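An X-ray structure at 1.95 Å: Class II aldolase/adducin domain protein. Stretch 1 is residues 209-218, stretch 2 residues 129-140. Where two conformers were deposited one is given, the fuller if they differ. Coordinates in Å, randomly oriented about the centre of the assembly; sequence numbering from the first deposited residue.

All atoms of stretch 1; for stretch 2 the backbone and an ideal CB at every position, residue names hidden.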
# COMPACT_ATOMS: atom_id res chain seq x y z
N LEU A 209 -1.18 -1.82 -18.67
CA LEU A 209 -2.06 -0.67 -18.54
C LEU A 209 -2.27 -0.33 -17.06
O LEU A 209 -2.28 0.84 -16.69
CB LEU A 209 -3.41 -0.93 -19.23
CG LEU A 209 -4.37 0.28 -19.29
CD1 LEU A 209 -3.71 1.49 -20.00
CD2 LEU A 209 -5.74 -0.10 -19.92
N GLU A 210 -2.42 -1.36 -16.24
CA GLU A 210 -2.68 -1.20 -14.82
C GLU A 210 -1.44 -0.53 -14.19
O GLU A 210 -1.57 0.43 -13.40
CB GLU A 210 -2.88 -2.59 -14.17
CG GLU A 210 -2.91 -2.51 -12.64
CD GLU A 210 -4.09 -1.70 -12.11
OE1 GLU A 210 -5.16 -1.68 -12.79
OE2 GLU A 210 -3.94 -1.10 -11.02
N TYR A 211 -0.26 -0.99 -14.59
CA TYR A 211 0.97 -0.34 -14.10
C TYR A 211 1.09 1.12 -14.57
O TYR A 211 1.47 1.98 -13.79
CB TYR A 211 2.21 -1.11 -14.51
CG TYR A 211 3.41 -0.80 -13.60
CD1 TYR A 211 3.25 -0.66 -12.21
CD2 TYR A 211 4.69 -0.66 -14.12
CE1 TYR A 211 4.36 -0.39 -11.37
CE2 TYR A 211 5.79 -0.41 -13.30
CZ TYR A 211 5.62 -0.28 -11.93
OH TYR A 211 6.71 -0.02 -11.13
N ALA A 212 0.81 1.36 -15.84
CA ALA A 212 0.82 2.75 -16.34
C ALA A 212 -0.09 3.62 -15.48
O ALA A 212 0.29 4.72 -15.10
CB ALA A 212 0.42 2.80 -17.82
N CYS A 213 -1.28 3.11 -15.12
CA CYS A 213 -2.16 3.87 -14.25
C CYS A 213 -1.60 4.07 -12.84
O CYS A 213 -1.71 5.16 -12.33
CB CYS A 213 -3.58 3.29 -14.17
SG CYS A 213 -4.45 3.20 -15.75
N ASN A 214 -1.03 3.02 -12.21
CA ASN A 214 -0.38 3.19 -10.91
C ASN A 214 0.61 4.38 -10.91
O ASN A 214 0.68 5.19 -9.96
CB ASN A 214 0.46 1.96 -10.54
CG ASN A 214 -0.33 0.66 -10.40
OD1 ASN A 214 0.22 -0.42 -10.67
ND2 ASN A 214 -1.57 0.73 -9.90
N ILE A 215 1.41 4.43 -11.95
CA ILE A 215 2.48 5.35 -12.05
C ILE A 215 1.85 6.75 -12.23
O ILE A 215 2.34 7.72 -11.66
CB ILE A 215 3.37 5.03 -13.31
CG1 ILE A 215 4.28 3.83 -13.08
CG2 ILE A 215 4.19 6.27 -13.69
CD1 ILE A 215 4.72 3.17 -14.41
N GLN A 216 0.78 6.83 -13.00
CA GLN A 216 0.17 8.19 -13.29
C GLN A 216 -0.36 8.87 -12.02
O GLN A 216 -0.22 10.09 -11.84
CB GLN A 216 -1.02 8.07 -14.22
CG GLN A 216 -1.68 9.53 -14.52
CD GLN A 216 -2.58 9.51 -15.75
OE1 GLN A 216 -2.20 8.96 -16.79
NE2 GLN A 216 -3.76 10.09 -15.64
N ILE A 217 -1.01 8.07 -11.18
CA ILE A 217 -1.63 8.56 -9.96
C ILE A 217 -0.53 9.14 -9.04
O ILE A 217 -0.70 10.24 -8.52
CB ILE A 217 -2.45 7.45 -9.23
CG1 ILE A 217 -3.65 7.00 -10.07
CG2 ILE A 217 -2.97 7.94 -7.83
CD1 ILE A 217 -4.44 8.15 -10.73
N ALA A 218 0.58 8.42 -8.91
CA ALA A 218 1.77 8.95 -8.15
C ALA A 218 2.36 10.21 -8.81
O ALA A 218 2.56 11.26 -8.13
CB ALA A 218 2.83 7.88 -8.02
N UNK A 129 -11.93 -3.29 -12.33
CA UNK A 129 -12.29 -2.14 -11.52
C UNK A 129 -11.25 -1.93 -10.44
O UNK A 129 -11.53 -2.17 -9.27
CB UNK A 129 -13.68 -2.32 -10.90
N UNK A 130 -10.06 -1.49 -10.80
CA UNK A 130 -8.99 -1.29 -9.83
C UNK A 130 -8.99 0.15 -9.39
O UNK A 130 -9.49 1.01 -10.11
CB UNK A 130 -7.63 -1.68 -10.41
N UNK A 131 -8.43 0.41 -8.21
CA UNK A 131 -8.27 1.77 -7.69
C UNK A 131 -7.69 2.74 -8.72
O UNK A 131 -8.28 3.80 -9.00
CB UNK A 131 -7.37 1.75 -6.45
N UNK A 132 -6.54 2.40 -9.29
CA UNK A 132 -5.85 3.36 -10.17
C UNK A 132 -6.37 3.38 -11.62
O UNK A 132 -6.38 4.44 -12.27
CB UNK A 132 -4.35 3.04 -10.19
N UNK A 133 -6.83 2.24 -12.10
CA UNK A 133 -7.55 2.15 -13.41
C UNK A 133 -8.81 3.01 -13.45
O UNK A 133 -9.02 3.82 -14.39
CB UNK A 133 -7.93 0.70 -13.70
N UNK A 134 -9.66 2.88 -12.43
CA UNK A 134 -10.84 3.73 -12.32
C UNK A 134 -10.43 5.19 -12.15
O UNK A 134 -11.01 6.08 -12.77
CB UNK A 134 -11.72 3.28 -11.15
N UNK A 135 -9.40 5.44 -11.34
CA UNK A 135 -8.94 6.80 -11.10
C UNK A 135 -8.53 7.50 -12.40
O UNK A 135 -8.95 8.66 -12.70
CB UNK A 135 -7.77 6.79 -10.12
N UNK A 136 -7.70 6.82 -13.17
CA UNK A 136 -7.35 7.36 -14.50
C UNK A 136 -8.59 7.50 -15.40
O UNK A 136 -8.73 8.54 -16.10
CB UNK A 136 -6.32 6.46 -15.18
N UNK A 137 -9.47 6.50 -15.36
CA UNK A 137 -10.77 6.59 -16.06
C UNK A 137 -11.52 7.89 -15.73
O UNK A 137 -12.19 8.44 -16.60
CB UNK A 137 -11.65 5.39 -15.69
N UNK A 138 -11.42 8.34 -14.48
CA UNK A 138 -12.23 9.46 -13.98
C UNK A 138 -11.69 10.84 -14.34
O UNK A 138 -12.27 11.86 -13.95
CB UNK A 138 -12.35 9.36 -12.46
N UNK A 139 -10.57 10.89 -15.07
CA UNK A 139 -9.91 12.18 -15.38
C UNK A 139 -10.10 12.64 -16.84
O UNK A 139 -10.00 11.82 -17.77
CB UNK A 139 -8.41 12.07 -15.09
N UNK A 140 -10.29 13.95 -17.04
CA UNK A 140 -10.58 14.51 -18.35
C UNK A 140 -9.63 14.05 -19.43
O UNK A 140 -10.06 13.60 -20.50
CB UNK A 140 -10.55 16.04 -18.28

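Stretch 1 is one helix; the backbone of stretch 2 turns helical from 131 to 137, and the two axes approach to 8.2 Å at 69°. Seven of the twelve positions touch stretch 1.

Position 129 has phi/psi of -125/71 and a CB directed away, with nothing of stretch 1 within 5.5 Å; stretch 1 sets no preference. It is H129, bonded elsewhere in the structure.

Position 130 precedes the helix, at -94/158, and its ideal CB lies 3.4 Å from E210 OE1. A short donor suits the carboxylate, and an N-cap calls for an acceptor: serine or threonine does both, asparagine perhaps. The residue is T130. With chi1 at 62° (p), OG1 donates to E210 OE1 at 2.7 Å and accepts from the backbone N of position 133 at 3.0 Å, tying the helix start to stretch 1.

Position 131 points sideways into open space, so a long polar chain fits. R131 is sideways in its CA-to-CB bond, while its end comes nearer stretch 1.

Position 132 points toward stretch 1, and its CA is the one in nearest register, 5.5 Å from N214 CA. Its ideal CB is 3.6 Å from N214 ND2 and 4.0 Å from I217 CG1. A compact acceptor, aspartate or asparagine, is favoured by the amide. D132 sits as a knob among E210, C213, N214 and I217, and OD2 accepts from N214 ND2 at 2.9 Å (152°). R131 NE reaches D132 OD1 at 2.8 Å, in a salt bridge. Water 1 donates to E210 OE2 (2.7 Å) and accepts from D132 N (2.9 Å), keeping a second carboxylate linked to this backbone.

At 133 the ideal CB would be 3.8 Å from E210 OE1 and 4.8 Å from C213 SG; a small residue is the cautious choice. G133 brings its N to 4.0 Å from C213 CB.

Position 134 points away, leaving the choice free: I134.

Position 135 has its ideal CB 3.6 Å from I217 CD1, which favours a small apolar group. A135 CB makes that contact at 3.6 Å.

Position 136 aims at C213 SG (3.8 Å from its ideal CB), with Q216 NE2 at 4.5 Å and I217 CD1 at 5.1 Å; valine, isoleucine or leucine could serve. V136, chi1 177° (t), places CG2 3.6 Å from C213 CB and 4.0 Å from I217 CD1.

Positions 137 and 138 make no contact. S137 OG donates to G133 O at a very short 2.5 Å; A138 follows.

Position 139, at -106/141, points toward stretch 1 with Q216 NE2 5.1 Å from its ideal CB, a gap for a longer acceptor, glutamine or glutamate. Q139 OE1 accepts from Q216 NE2 at 2.9 Å (133°).

Position 140 is out of reach: K140.

Stretch 2, residues 129-140: HTRDGIAVSAQK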
# COMPACT_ATOMS: atom_id res chain seq x y z
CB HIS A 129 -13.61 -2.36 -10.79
CG HIS A 129 -14.82 -2.34 -11.66
ND1 HIS A 129 -16.06 -2.75 -11.20
CD2 HIS A 129 -15.01 -1.95 -12.95
CE1 HIS A 129 -16.95 -2.62 -12.16
NE2 HIS A 129 -16.34 -2.14 -13.23
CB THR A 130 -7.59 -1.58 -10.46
OG1 THR A 130 -7.34 -0.65 -11.55
CG2 THR A 130 -7.50 -3.02 -10.95
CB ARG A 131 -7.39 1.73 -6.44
CG ARG A 131 -7.04 3.07 -5.83
CD ARG A 131 -5.83 2.94 -4.90
NE ARG A 131 -4.65 2.47 -5.62
CZ ARG A 131 -3.89 1.44 -5.26
NH1 ARG A 131 -4.18 0.74 -4.17
NH2 ARG A 131 -2.84 1.10 -6.01
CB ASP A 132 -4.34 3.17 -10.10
CG ASP A 132 -3.77 3.47 -8.71
OD1 ASP A 132 -4.43 4.15 -7.89
OD2 ASP A 132 -2.66 2.97 -8.43
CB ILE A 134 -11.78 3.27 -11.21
CG1 ILE A 134 -12.19 1.79 -11.43
CG2 ILE A 134 -12.99 4.18 -11.09
CD1 ILE A 134 -12.96 1.23 -10.28
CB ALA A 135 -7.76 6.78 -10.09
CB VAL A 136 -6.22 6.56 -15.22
CG1 VAL A 136 -6.00 7.15 -16.62
CG2 VAL A 136 -4.89 6.64 -14.42
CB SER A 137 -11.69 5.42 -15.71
OG SER A 137 -11.00 4.18 -15.80
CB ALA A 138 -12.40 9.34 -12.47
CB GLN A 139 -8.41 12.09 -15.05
CG GLN A 139 -8.13 11.71 -13.59
CD GLN A 139 -6.67 11.54 -13.26
OE1 GLN A 139 -5.79 11.55 -14.14
NE2 GLN A 139 -6.40 11.32 -11.99
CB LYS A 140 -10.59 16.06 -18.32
CG LYS A 140 -11.67 16.63 -17.43
CD LYS A 140 -11.64 18.18 -17.49
CE LYS A 140 -12.56 18.78 -16.41
NZ LYS A 140 -13.94 18.16 -16.41
O HOH W 1 -4.92 0.07 -8.78
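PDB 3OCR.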